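Local coordinates for protein R.MvaI (Kocuria varians, PDB 2OAA) that binds DNA and calcium and probably cuts specific DNA sites, as a restriction endonuclease of the MvaI/BcnI family in the PDDEXK clan, at residues Y119-D124 with V132-F137; N100-T105 with V209-G214; N84-N89 with M143-V148. All blocks are in the same frame, centred on the assembly; numbering follows the deposited sequence.

Contact 1. Residues Y119-D124 with V132-F137; sequences YDFKID and VRLEVF. With CA (calcium ion), chain J.
Asp120, Lys122 and Asp124 each exchange a pair of backbone hydrogen bonds with Phe137, Glu135 and Arg133, respectively, the register of an antiparallel hairpin whose strands run at 156°. The shortest include Glu135 N to Lys122 O at 2.8 Å, with an N-H...O angle of 168°. Asp124 also reaches a calcium ion: with CG anti to the backbone N (chi1 179°), OD1 sits 2.6 Å from the metal, while OD2 accepts a hydrogen bond from a metal-bound water. Four more waters and the carbonyl oxygen of Ile125 complete the coordination. The carboxylates of Asp124 and Glu135 are close, OD2 to OE2 4.3 Å, a like-charge pairing that the ion may ease. Lys122 NZ stays beyond salt-bridge range of Glu135 and bonds to Gly108 O instead. Beside it, Phe137 CE2 packs on Lys122 CB at 3.8 Å. On the opposite face, both methyls of Val136 lie against Phe121 CE1, and Ile123 CG2 meets Val132 CG1 at 3.6 Å. This apolar face carries Phe121 onto strand 100-106, Leu134 and Val136 onto helix 83-91, and Ile123 and Val132 onto helix 195-204, while strand 143-151 pairs with the other edge of 132-137, making it the middle strand.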
loop_
_atom_site.group_PDB
_atom_site.type_symbol
_atom_site.label_atom_id
_atom_site.label_comp_id
_atom_site.label_asym_id
_atom_site.label_seq_id
_atom_site.Cartn_x
_atom_site.Cartn_y
_atom_site.Cartn_z
ATOM N N TYR E 119 1.742 -13.048 18.902
ATOM C CA TYR E 119 1.461 -11.694 19.383
ATOM C C TYR E 119 0.318 -11.137 18.585
ATOM O O TYR E 119 0.060 -11.584 17.467
ATOM C CB TYR E 119 2.688 -10.780 19.210
ATOM C CG TYR E 119 3.901 -11.367 19.865
ATOM C CD1 TYR E 119 4.176 -11.128 21.208
ATOM C CD2 TYR E 119 4.739 -12.214 19.158
ATOM C CE1 TYR E 119 5.265 -11.712 21.829
ATOM C CE2 TYR E 119 5.826 -12.794 19.752
ATOM C CZ TYR E 119 6.096 -12.543 21.089
ATOM O OH TYR E 119 7.184 -13.139 21.686
ATOM N N ASP E 120 -0.346 -10.145 19.156
ATOM C CA ASP E 120 -1.391 -9.398 18.454
ATOM C C ASP E 120 -1.052 -7.918 18.368
ATOM O O ASP E 120 -0.148 -7.445 19.051
ATOM C CB ASP E 120 -2.759 -9.679 19.055
ATOM C CG ASP E 120 -3.216 -11.098 18.751
ATOM O OD1 ASP E 120 -3.231 -11.470 17.555
ATOM O OD2 ASP E 120 -3.550 -11.834 19.689
ATOM N N PHE E 121 -1.755 -7.205 17.489
ATOM C CA PHE E 121 -1.330 -5.866 17.102
ATOM C C PHE E 121 -2.530 -4.967 16.957
ATOM O O PHE E 121 -3.595 -5.402 16.509
ATOM C CB PHE E 121 -0.576 -5.924 15.769
ATOM C CG PHE E 121 0.601 -6.845 15.796
ATOM C CD1 PHE E 121 1.866 -6.369 16.092
ATOM C CD2 PHE E 121 0.435 -8.211 15.555
ATOM C CE1 PHE E 121 2.959 -7.245 16.143
ATOM C CE2 PHE E 121 1.524 -9.088 15.605
ATOM C CZ PHE E 121 2.773 -8.598 15.894
ATOM N N LYS E 122 -2.338 -3.711 17.337
ATOM C CA LYS E 122 -3.351 -2.678 17.147
ATOM C C LYS E 122 -2.650 -1.348 16.892
ATOM O O LYS E 122 -1.511 -1.145 17.315
ATOM C CB LYS E 122 -4.255 -2.589 18.389
ATOM C CG LYS E 122 -5.466 -1.685 18.206
ATOM C CD LYS E 122 -6.391 -1.741 19.403
ATOM C CE LYS E 122 -7.505 -0.731 19.220
ATOM N NZ LYS E 122 -7.006 0.684 19.275
ATOM N N ILE E 123 -3.329 -0.431 16.207
ATOM C CA ILE E 123 -2.830 0.939 16.054
ATOM C C ILE E 123 -3.552 1.860 17.018
ATOM O O ILE E 123 -4.778 1.792 17.146
ATOM C CB ILE E 123 -3.034 1.468 14.606
ATOM C CG1 ILE E 123 -2.307 0.578 13.595
ATOM C CG2 ILE E 123 -2.597 2.949 14.479
ATOM C CD1 ILE E 123 -0.789 0.517 13.754
ATOM N N ASP E 124 -2.784 2.704 17.698
ATOM C CA ASP E 124 -3.351 3.827 18.430
ATOM C C ASP E 124 -3.042 5.107 17.692
ATOM O O ASP E 124 -1.880 5.437 17.444
ATOM C CB ASP E 124 -2.812 3.935 19.861
ATOM C CG ASP E 124 -3.405 5.149 20.610
ATOM O OD1 ASP E 124 -4.542 5.587 20.286
ATOM O OD2 ASP E 124 -2.733 5.660 21.530
ATOM N N VAL E 132 1.074 8.113 15.026
ATOM C CA VAL E 132 0.424 6.839 14.783
ATOM C C VAL E 132 1.301 5.806 15.462
ATOM O O VAL E 132 2.482 5.671 15.113
ATOM C CB VAL E 132 0.357 6.545 13.289
ATOM C CG1 VAL E 132 -0.184 5.150 13.037
ATOM C CG2 VAL E 132 -0.492 7.604 12.571
ATOM N N ARG E 133 0.756 5.123 16.463
ATOM C CA ARG E 133 1.577 4.218 17.273
ATOM C C ARG E 133 1.152 2.767 17.124
ATOM O O ARG E 133 -0.026 2.456 17.169
ATOM C CB ARG E 133 1.496 4.635 18.755
ATOM C CG ARG E 133 2.568 3.981 19.630
ATOM C CD ARG E 133 2.635 4.597 21.027
ATOM N NE ARG E 133 3.123 5.977 21.016
ATOM C CZ ARG E 133 4.406 6.342 20.944
ATOM N NH1 ARG E 133 5.376 5.433 20.884
ATOM N NH2 ARG E 133 4.715 7.630 20.946
ATOM N N LEU E 134 2.125 1.875 16.994
ATOM C CA LEU E 134 1.828 0.449 16.971
ATOM C C LEU E 134 1.881 -0.136 18.371
ATOM O O LEU E 134 2.870 0.030 19.087
ATOM C CB LEU E 134 2.843 -0.287 16.097
ATOM C CG LEU E 134 2.747 -1.812 16.033
ATOM C CD1 LEU E 134 1.491 -2.236 15.289
ATOM C CD2 LEU E 134 3.997 -2.361 15.354
ATOM N N GLU E 135 0.831 -0.855 18.740
ATOM C CA GLU E 135 0.760 -1.538 20.034
ATOM C C GLU E 135 0.873 -3.031 19.799
ATOM O O GLU E 135 0.099 -3.601 19.013
ATOM C CB GLU E 135 -0.563 -1.239 20.741
ATOM C CG GLU E 135 -0.770 0.212 21.058
ATOM C CD GLU E 135 -2.156 0.515 21.594
ATOM O OE1 GLU E 135 -3.148 -0.149 21.197
ATOM O OE2 GLU E 135 -2.243 1.450 22.412
ATOM N N VAL E 136 1.823 -3.665 20.488
ATOM C CA VAL E 136 2.019 -5.111 20.409
ATOM C C VAL E 136 1.558 -5.732 21.721
ATOM O O VAL E 136 1.943 -5.264 22.802
ATOM C CB VAL E 136 3.508 -5.492 20.153
ATOM C CG1 VAL E 136 3.654 -7.016 19.953
ATOM C CG2 VAL E 136 4.079 -4.722 18.949
ATOM N N PHE E 137 0.748 -6.785 21.605
ATOM C CA PHE E 137 0.175 -7.487 22.756
ATOM C C PHE E 137 0.657 -8.928 22.790
ATOM O O PHE E 137 0.784 -9.570 21.752
ATOM C CB PHE E 137 -1.360 -7.518 22.671
ATOM C CG PHE E 137 -1.993 -6.167 22.685
ATOM C CD1 PHE E 137 -2.498 -5.631 23.861
ATOM C CD2 PHE E 137 -2.072 -5.421 21.512
ATOM C CE1 PHE E 137 -3.088 -4.373 23.875
ATOM C CE2 PHE E 137 -2.653 -4.163 21.514
ATOM C CZ PHE E 137 -3.154 -3.637 22.690
HETATM CA CA CA J . -6.159 7.554 20.509
HETATM O O HOH W 1 -4.198 7.916 22.083
HETATM O O HOH W 2 -7.186 7.561 22.598
HETATM O O HOH W 3 -6.052 10.174 20.873
HETATM O O HOH W 4 -8.352 8.456 19.785
HETATM O O HOH W 5 -6.956 6.129 18.554
#

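Contact 2. Residues N100-T105 with V209-G214; sequences NILHQT and VDIRIG. With nucleotides of chain B; nucleotides of chain A.
Leu102 and Gln104 pair through the backbone with Ile213 and Ile211, respectively, in four hydrogen bonds, the evidence for antiparallel strands. Leu102 N lies 2.8 Å from Ile213 O, and the return bond from Ile213 N to Leu102 O measures 2.9 Å. One water donates to both Asn100 O and Gly214 O, bridging the strand ends.

Among side chains, Thr105 OG1 donates to Asp210 OD1 at 2.6 Å, coming from above the carboxylate plane. That leaves the hydroxyl oxygen to accept from N4 of DC4 of chain B at 2.9 Å. Asp210 OD2 takes a weak bond from N4 of DC5 of chain B and a salt bridge from Arg233. Arg212 NH2 gives a bond of 2.8 Å to O6 of DG8 of chain A, and its NE is held by Gly229 O. These bonds to base atoms are consistent with sequence readout. His103 instead holds the DNA backbone: ND1 donates to OP2 of DC5 of chain B at 2.9 Å. With CG beside the backbone N and anti to the carbonyl carbon (chi1 -58°), the ring lies between Ile213 O, 3.4 Å above one face, and the DC5 sugar over the other. With an alanine in place of His103, that phosphate oxygen is likely to lose this donor, and a gap would probably open between the sugar and Ile213.

Apolar contact lies on the other face, where Leu102 CD2 touches Ile211 CG2 at 4.0 Å. Here Leu102 and Gln104 pack on Phe121 of strand 119-126, and Ile213 on helix 83-91. Strands 93-94 and 225-234 flank the pair within its antiparallel sheet.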
loop_
_atom_site.group_PDB
_atom_site.type_symbol
_atom_site.label_atom_id
_atom_site.label_comp_id
_atom_site.label_asym_id
_atom_site.label_seq_id
_atom_site.Cartn_x
_atom_site.Cartn_y
_atom_site.Cartn_z
ATOM N N ASN E 100 12.760 -15.039 10.391
ATOM C CA ASN E 100 11.498 -14.605 10.974
ATOM C C ASN E 100 10.794 -13.744 9.938
ATOM O O ASN E 100 11.418 -12.912 9.273
ATOM C CB ASN E 100 11.709 -13.794 12.249
ATOM C CG ASN E 100 11.627 -14.639 13.512
ATOM O OD1 ASN E 100 11.617 -15.873 13.465
ATOM N ND2 ASN E 100 11.546 -13.970 14.654
ATOM N N ILE E 101 9.495 -13.973 9.794
ATOM C CA ILE E 101 8.654 -13.136 8.937
ATOM C C ILE E 101 7.543 -12.528 9.774
ATOM O O ILE E 101 7.215 -13.022 10.857
ATOM C CB ILE E 101 8.048 -13.927 7.741
ATOM C CG1 ILE E 101 7.178 -15.094 8.234
ATOM C CG2 ILE E 101 9.146 -14.393 6.786
ATOM C CD1 ILE E 101 6.431 -15.846 7.092
ATOM N N LEU E 102 6.965 -11.445 9.274
ATOM C CA LEU E 102 5.875 -10.775 9.985
ATOM C C LEU E 102 5.003 -10.039 8.996
ATOM O O LEU E 102 5.348 -8.937 8.552
ATOM C CB LEU E 102 6.417 -9.796 11.040
ATOM C CG LEU E 102 5.411 -9.077 11.938
ATOM C CD1 LEU E 102 4.592 -10.093 12.741
ATOM C CD2 LEU E 102 6.110 -8.068 12.855
ATOM N N HIS E 103 3.887 -10.677 8.632
ATOM C CA HIS E 103 2.855 -10.012 7.830
ATOM C C HIS E 103 1.650 -9.837 8.726
ATOM O O HIS E 103 1.052 -10.817 9.161
ATOM C CB HIS E 103 2.444 -10.851 6.611
ATOM C CG HIS E 103 3.559 -11.185 5.672
ATOM N ND1 HIS E 103 4.249 -12.374 5.757
ATOM C CD2 HIS E 103 4.065 -10.527 4.603
ATOM C CE1 HIS E 103 5.155 -12.422 4.797
ATOM N NE2 HIS E 103 5.055 -11.322 4.070
ATOM N N GLN E 104 1.293 -8.582 8.985
ATOM C CA GLN E 104 0.140 -8.265 9.812
ATOM C C GLN E 104 -0.555 -7.040 9.283
ATOM O O GLN E 104 0.061 -5.988 9.161
ATOM C CB GLN E 104 0.566 -7.952 11.256
ATOM C CG GLN E 104 1.126 -9.120 12.003
ATOM C CD GLN E 104 0.064 -10.098 12.415
ATOM O OE1 GLN E 104 0.329 -11.286 12.576
ATOM N NE2 GLN E 104 -1.147 -9.611 12.611
ATOM N N THR E 105 -1.846 -7.168 9.004
ATOM C CA THR E 105 -2.671 -6.040 8.618
ATOM C C THR E 105 -3.326 -5.472 9.858
ATOM O O THR E 105 -4.243 -6.078 10.445
ATOM C CB THR E 105 -3.719 -6.453 7.583
ATOM O OG1 THR E 105 -3.061 -6.947 6.411
ATOM C CG2 THR E 105 -4.555 -5.272 7.167
ATOM N N VAL E 209 -2.684 -0.206 8.543
ATOM C CA VAL E 209 -1.255 -0.146 8.567
ATOM C C VAL E 209 -0.751 -1.553 8.406
ATOM O O VAL E 209 -0.986 -2.394 9.280
ATOM C CB VAL E 209 -0.751 0.449 9.900
ATOM C CG1 VAL E 209 0.767 0.454 9.958
ATOM C CG2 VAL E 209 -1.324 1.860 10.113
ATOM N N ASP E 210 -0.102 -1.835 7.282
ATOM C CA ASP E 210 0.197 -3.202 6.916
ATOM C C ASP E 210 1.683 -3.475 7.066
ATOM O O ASP E 210 2.506 -2.919 6.321
ATOM C CB ASP E 210 -0.261 -3.438 5.484
ATOM C CG ASP E 210 -0.613 -4.881 5.206
ATOM O OD1 ASP E 210 -0.803 -5.663 6.163
ATOM O OD2 ASP E 210 -0.700 -5.230 4.008
ATOM N N ILE E 211 2.041 -4.299 8.052
ATOM C CA ILE E 211 3.427 -4.730 8.231
ATOM C C ILE E 211 3.650 -5.888 7.273
ATOM O O ILE E 211 2.881 -6.844 7.259
ATOM C CB ILE E 211 3.700 -5.129 9.697
ATOM C CG1 ILE E 211 3.322 -3.974 10.636
ATOM C CG2 ILE E 211 5.158 -5.560 9.870
ATOM C CD1 ILE E 211 3.226 -4.389 12.098
ATOM N N ARG E 212 4.664 -5.769 6.419
ATOM C CA ARG E 212 4.814 -6.702 5.305
ATOM C C ARG E 212 6.236 -7.240 5.182
ATOM O O ARG E 212 6.946 -6.992 4.193
ATOM C CB ARG E 212 4.359 -6.043 4.007
ATOM C CG ARG E 212 2.985 -5.392 4.117
ATOM C CD ARG E 212 2.509 -4.742 2.808
ATOM N NE ARG E 212 3.476 -3.804 2.245
ATOM C CZ ARG E 212 3.372 -3.285 1.022
ATOM N NH1 ARG E 212 4.294 -2.450 0.580
ATOM N NH2 ARG E 212 2.348 -3.599 0.231
ATOM N N ILE E 213 6.646 -7.991 6.197
ATOM C CA ILE E 213 7.996 -8.514 6.239
ATOM C C ILE E 213 8.007 -9.996 5.869
ATOM O O ILE E 213 7.553 -10.860 6.626
ATOM C CB ILE E 213 8.643 -8.258 7.606
ATOM C CG1 ILE E 213 8.547 -6.767 7.986
ATOM C CG2 ILE E 213 10.099 -8.774 7.604
ATOM C CD1 ILE E 213 8.914 -6.463 9.440
ATOM N N GLY E 214 8.513 -10.263 4.675
ATOM C CA GLY E 214 8.533 -11.597 4.127
ATOM C C GLY E 214 9.941 -12.033 3.779
ATOM O O GLY E 214 10.904 -11.728 4.486
ATOM P P DC B 5 2.404 -15.493 6.288
ATOM O OP1 DC B 5 3.124 -16.792 6.252
ATOM O OP2 DC B 5 2.831 -14.442 7.237
ATOM O "O5'" DC B 5 2.417 -14.883 4.814
ATOM C "C5'" DC B 5 1.838 -15.609 3.729
ATOM C "C4'" DC B 5 1.726 -14.742 2.496
ATOM O "O4'" DC B 5 0.962 -13.548 2.738
ATOM C "C3'" DC B 5 3.024 -14.245 1.859
ATOM O "O3'" DC B 5 3.480 -15.225 0.920
ATOM C "C2'" DC B 5 2.585 -12.977 1.135
ATOM C "C1'" DC B 5 1.130 -12.775 1.567
ATOM N N1 DC B 5 0.786 -11.380 1.869
ATOM C C2 DC B 5 0.630 -10.499 0.798
ATOM O O2 DC B 5 0.747 -10.938 -0.353
ATOM N N3 DC B 5 0.355 -9.201 1.042
ATOM C C4 DC B 5 0.226 -8.773 2.300
ATOM N N4 DC B 5 -0.024 -7.477 2.496
ATOM C C5 DC B 5 0.354 -9.653 3.412
ATOM C C6 DC B 5 0.633 -10.939 3.153
ATOM P P DG A 8 0.528 -0.433 -8.900
ATOM O OP1 DG A 8 -0.247 -0.026 -10.095
ATOM O OP2 DG A 8 0.351 0.297 -7.619
ATOM O "O5'" DG A 8 0.281 -1.978 -8.646
ATOM C "C5'" DG A 8 -0.747 -2.429 -7.787
ATOM C "C4'" DG A 8 -0.488 -3.868 -7.428
ATOM O "O4'" DG A 8 0.611 -4.004 -6.504
ATOM C "C3'" DG A 8 -1.629 -4.571 -6.726
ATOM O "O3'" DG A 8 -2.663 -4.814 -7.687
ATOM C "C2'" DG A 8 -0.913 -5.821 -6.253
ATOM C "C1'" DG A 8 0.444 -5.242 -5.809
ATOM N N9 DG A 8 0.482 -4.979 -4.377
ATOM C C8 DG A 8 0.490 -3.767 -3.722
ATOM N N7 DG A 8 0.474 -3.889 -2.421
ATOM C C5 DG A 8 0.465 -5.264 -2.208
ATOM C C6 DG A 8 0.441 -6.018 -1.000
ATOM O O6 DG A 8 0.410 -5.611 0.167
ATOM N N1 DG A 8 0.451 -7.388 -1.252
ATOM C C2 DG A 8 0.475 -7.962 -2.498
ATOM N N2 DG A 8 0.487 -9.303 -2.536
ATOM N N3 DG A 8 0.489 -7.274 -3.625
ATOM C C4 DG A 8 0.484 -5.943 -3.406
ATOM P P DC B 4 -2.661 -15.085 10.630
ATOM O OP1 DC B 4 -2.394 -16.429 11.205
ATOM O OP2 DC B 4 -2.378 -13.876 11.437
ATOM O "O5'" DC B 4 -1.854 -14.962 9.264
ATOM C "C5'" DC B 4 -2.013 -15.936 8.237
ATOM C "C4'" DC B 4 -1.488 -15.400 6.927
ATOM O "O4'" DC B 4 -2.303 -14.319 6.445
ATOM C "C3'" DC B 4 -0.065 -14.838 6.956
ATOM O "O3'" DC B 4 0.858 -15.856 6.555
ATOM C "C2'" DC B 4 -0.105 -13.693 5.954
ATOM C "C1'" DC B 4 -1.536 -13.712 5.427
ATOM N N1 DC B 4 -2.094 -12.383 5.147
ATOM C C2 DC B 4 -2.421 -12.068 3.826
ATOM O O2 DC B 4 -2.309 -12.947 2.959
ATOM N N3 DC B 4 -2.855 -10.820 3.530
ATOM C C4 DC B 4 -2.981 -9.913 4.500
ATOM N N4 DC B 4 -3.374 -8.685 4.155
ATOM C C5 DC B 4 -2.699 -10.223 5.864
ATOM C C6 DC B 4 -2.264 -11.460 6.141
HETATM O O HOH W 6 12.305 -12.224 6.845
#

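Contact 3. Residues N84-N89 with M143-V148; sequences NTMLRN and MIDNSV. With nucleotides of chain A.
Met86, in one of its two modelled conformers, lays its terminal methyl, CE, over three residues of the 143-148 segment. CE stands 3.6 Å from Val148 CG2 and 3.6 Å from Ser147 OG, and with SD it also borders Asp145 OD2. In this conformer a CG anti to the backbone N (chi1 179°), followed by bends at the next two torsions, brings the thioether there, and Met86 and Val148 run antiparallel alongside one another. The next residue, Leu87, meets the same valine methyl tip to tip, CD2 to CG2 4.0 Å. No hydrogen bond joins the two segments. Asp145 OD1 is held locally, accepting from Ser147 N at 3.0 Å, nearly along its C-O axis, and from Ser147 OG on its syn lone pair, whereas OD2 bonds to Tyr91 OH further along the same helix as Met86. These bonds limit the rotation of the carboxylate. Away from the loop, Thr85 OG1 donates to OP1 of DT3 of chain A at 2.5 Å, and Arg88, steadied by two bonds from NE and NH2 to Asn89 OD1, adds a weak bond to OP2. Asp145 ends a classic beta bulge, formed with Ile144 opposite Val136, and begins an Asx turn, where an end strand of the three-stranded sheet meets this DNA-contacting helix.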
loop_
_atom_site.group_PDB
_atom_site.type_symbol
_atom_site.label_atom_id
_atom_site.label_comp_id
_atom_site.label_asym_id
_atom_site.label_seq_id
_atom_site.Cartn_x
_atom_site.Cartn_y
_atom_site.Cartn_z
ATOM N N ASN E 84 11.590 -1.942 12.020
ATOM C CA ASN E 84 11.058 -3.129 11.365
ATOM C C ASN E 84 11.894 -4.374 11.602
ATOM O O ASN E 84 11.355 -5.468 11.723
ATOM C CB ASN E 84 10.815 -2.894 9.870
ATOM C CG ASN E 84 9.573 -2.059 9.611
ATOM O OD1 ASN E 84 8.976 -1.510 10.539
ATOM N ND2 ASN E 84 9.170 -1.970 8.352
ATOM N N THR E 85 13.208 -4.205 11.688
ATOM C CA THR E 85 14.088 -5.304 12.056
ATOM C C THR E 85 13.774 -5.804 13.465
ATOM O O THR E 85 13.713 -7.001 13.697
ATOM C CB THR E 85 15.534 -4.875 11.909
ATOM O OG1 THR E 85 15.779 -4.670 10.515
ATOM C CG2 THR E 85 16.491 -5.954 12.416
ATOM N N MET E 86 13.558 -4.874 14.394
ATOM C CA MET E 86 13.168 -5.224 15.756
ATOM C C MET E 86 11.855 -5.999 15.753
ATOM O O MET E 86 11.743 -7.029 16.420
ATOM C CB MET E 86 13.052 -3.963 16.623
ATOM C CG MET E 86 12.626 -4.202 18.079
ATOM S SD MET E 86 10.846 -4.282 18.376
ATOM C CE MET E 86 10.403 -2.561 18.213
ATOM N N LEU E 87 10.857 -5.505 15.018
ATOM C CA LEU E 87 9.552 -6.188 14.974
ATOM C C LEU E 87 9.668 -7.624 14.456
ATOM O O LEU E 87 9.081 -8.534 15.024
ATOM C CB LEU E 87 8.540 -5.411 14.130
ATOM C CG LEU E 87 8.086 -4.064 14.681
ATOM C CD1 LEU E 87 7.273 -3.337 13.637
ATOM C CD2 LEU E 87 7.271 -4.265 15.964
ATOM N N ARG E 88 10.422 -7.791 13.372
ATOM C CA ARG E 88 10.678 -9.090 12.793
ATOM C C ARG E 88 11.347 -10.001 13.818
ATOM O O ARG E 88 10.901 -11.140 14.026
ATOM C CB ARG E 88 11.578 -8.911 11.572
ATOM C CG ARG E 88 11.926 -10.212 10.877
ATOM C CD ARG E 88 13.049 -10.003 9.865
ATOM N NE ARG E 88 14.323 -9.828 10.564
ATOM C CZ ARG E 88 15.409 -9.243 10.069
ATOM N NH1 ARG E 88 15.412 -8.734 8.845
ATOM N NH2 ARG E 88 16.498 -9.142 10.825
ATOM N N ASN E 89 12.413 -9.509 14.443
ATOM C CA ASN E 89 13.222 -10.340 15.345
ATOM C C ASN E 89 12.433 -10.729 16.591
ATOM O O ASN E 89 12.530 -11.864 17.043
ATOM C CB ASN E 89 14.513 -9.607 15.761
ATOM C CG ASN E 89 15.501 -9.434 14.615
ATOM O OD1 ASN E 89 15.327 -9.991 13.542
ATOM N ND2 ASN E 89 16.540 -8.645 14.851
ATOM N N MET E 143 -0.235 -5.376 26.867
ATOM C CA MET E 143 0.460 -4.536 25.888
ATOM C C MET E 143 1.945 -4.427 26.266
ATOM O O MET E 143 2.300 -3.731 27.225
ATOM C CB MET E 143 -0.205 -3.157 25.804
ATOM C CG MET E 143 -0.080 -2.475 24.442
ATOM S SD MET E 143 1.601 -1.964 24.039
ATOM C CE MET E 143 1.922 -0.822 25.381
ATOM N N ILE E 144 2.796 -5.130 25.511
ATOM C CA ILE E 144 4.214 -5.301 25.845
ATOM C C ILE E 144 5.172 -4.333 25.144
ATOM O O ILE E 144 6.326 -4.198 25.548
ATOM C CB ILE E 144 4.668 -6.776 25.625
ATOM C CG1 ILE E 144 4.529 -7.179 24.143
ATOM C CG2 ILE E 144 3.882 -7.708 26.569
ATOM C CD1 ILE E 144 5.136 -8.564 23.786
ATOM N N ASP E 145 4.706 -3.653 24.100
ATOM C CA ASP E 145 5.608 -2.831 23.294
ATOM C C ASP E 145 4.807 -1.850 22.452
ATOM O O ASP E 145 4.132 -2.247 21.507
ATOM C CB ASP E 145 6.440 -3.750 22.378
ATOM C CG ASP E 145 7.519 -3.021 21.586
ATOM O OD1 ASP E 145 7.472 -1.782 21.444
ATOM O OD2 ASP E 145 8.432 -3.714 21.097
ATOM N N ASN E 146 4.889 -0.570 22.792
ATOM C CA ASN E 146 4.292 0.462 21.940
ATOM C C ASN E 146 5.330 1.497 21.506
ATOM O O ASN E 146 5.017 2.675 21.317
ATOM C CB ASN E 146 3.071 1.119 22.606
ATOM C CG ASN E 146 3.437 2.004 23.776
ATOM O OD1 ASN E 146 4.546 1.956 24.301
ATOM N ND2 ASN E 146 2.489 2.837 24.185
ATOM N N SER E 147 6.563 1.037 21.318
ATOM C CA SER E 147 7.670 1.908 20.945
ATOM C C SER E 147 7.635 2.382 19.494
ATOM O O SER E 147 8.212 3.419 19.179
ATOM C CB SER E 147 9.012 1.227 21.213
ATOM O OG SER E 147 9.182 0.082 20.405
ATOM N N VAL E 148 7.012 1.606 18.610
ATOM C CA VAL E 148 7.057 1.899 17.169
ATOM C C VAL E 148 6.006 2.944 16.793
ATOM O O VAL E 148 4.816 2.786 17.092
ATOM C CB VAL E 148 6.870 0.615 16.328
ATOM C CG1 VAL E 148 6.799 0.933 14.835
ATOM C CG2 VAL E 148 7.979 -0.380 16.623
ATOM P P DT A 3 17.954 -5.231 7.903
ATOM O OP1 DT A 3 17.994 -5.118 9.383
ATOM O OP2 DT A 3 17.057 -6.230 7.268
ATOM O "O5'" DT A 3 17.624 -3.794 7.302
ATOM C "C5'" DT A 3 18.442 -2.675 7.625
ATOM C "C4'" DT A 3 17.982 -1.444 6.878
ATOM O "O4'" DT A 3 18.272 -1.575 5.465
ATOM C "C3'" DT A 3 16.490 -1.118 6.984
ATOM O "O3'" DT A 3 16.340 0.287 7.215
ATOM C "C2'" DT A 3 15.940 -1.534 5.627
ATOM C "C1'" DT A 3 17.118 -1.267 4.701
ATOM N N1 DT A 3 17.165 -2.088 3.466
ATOM C C2 DT A 3 17.288 -1.439 2.255
ATOM O O2 DT A 3 17.326 -0.226 2.148
ATOM N N3 DT A 3 17.364 -2.273 1.163
ATOM C C4 DT A 3 17.324 -3.654 1.161
ATOM O O4 DT A 3 17.417 -4.267 0.099
ATOM C C5 DT A 3 17.176 -4.267 2.460
ATOM C C7 DT A 3 17.110 -5.759 2.550
ATOM C C6 DT A 3 17.103 -3.465 3.533
#

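How the contacts relate
Of the contacting elements, helix 83-91 comes first along the chain, then strand 100-106, the hairpin of 119-126 and 131-138, and strand 143-151. Contact 3 closes the loop from the helix to this last strand, and contact 1 closes a much shorter one wholly within it. Contact 2 closes only at strand 207-215, about a hundred residues after strand 100-106, so it encloses contact 1 but crosses contact 3. The three join at shared walls: Leu134 N probably bonds to Val148 O between neighbouring strands of contacts 1 and 3, Ile123 packs on Val209 and Leu134 on Ile211, and Asn100 ND2 probably bonds to Arg88 O. Thus the helix and two antiparallel sheets are tied together.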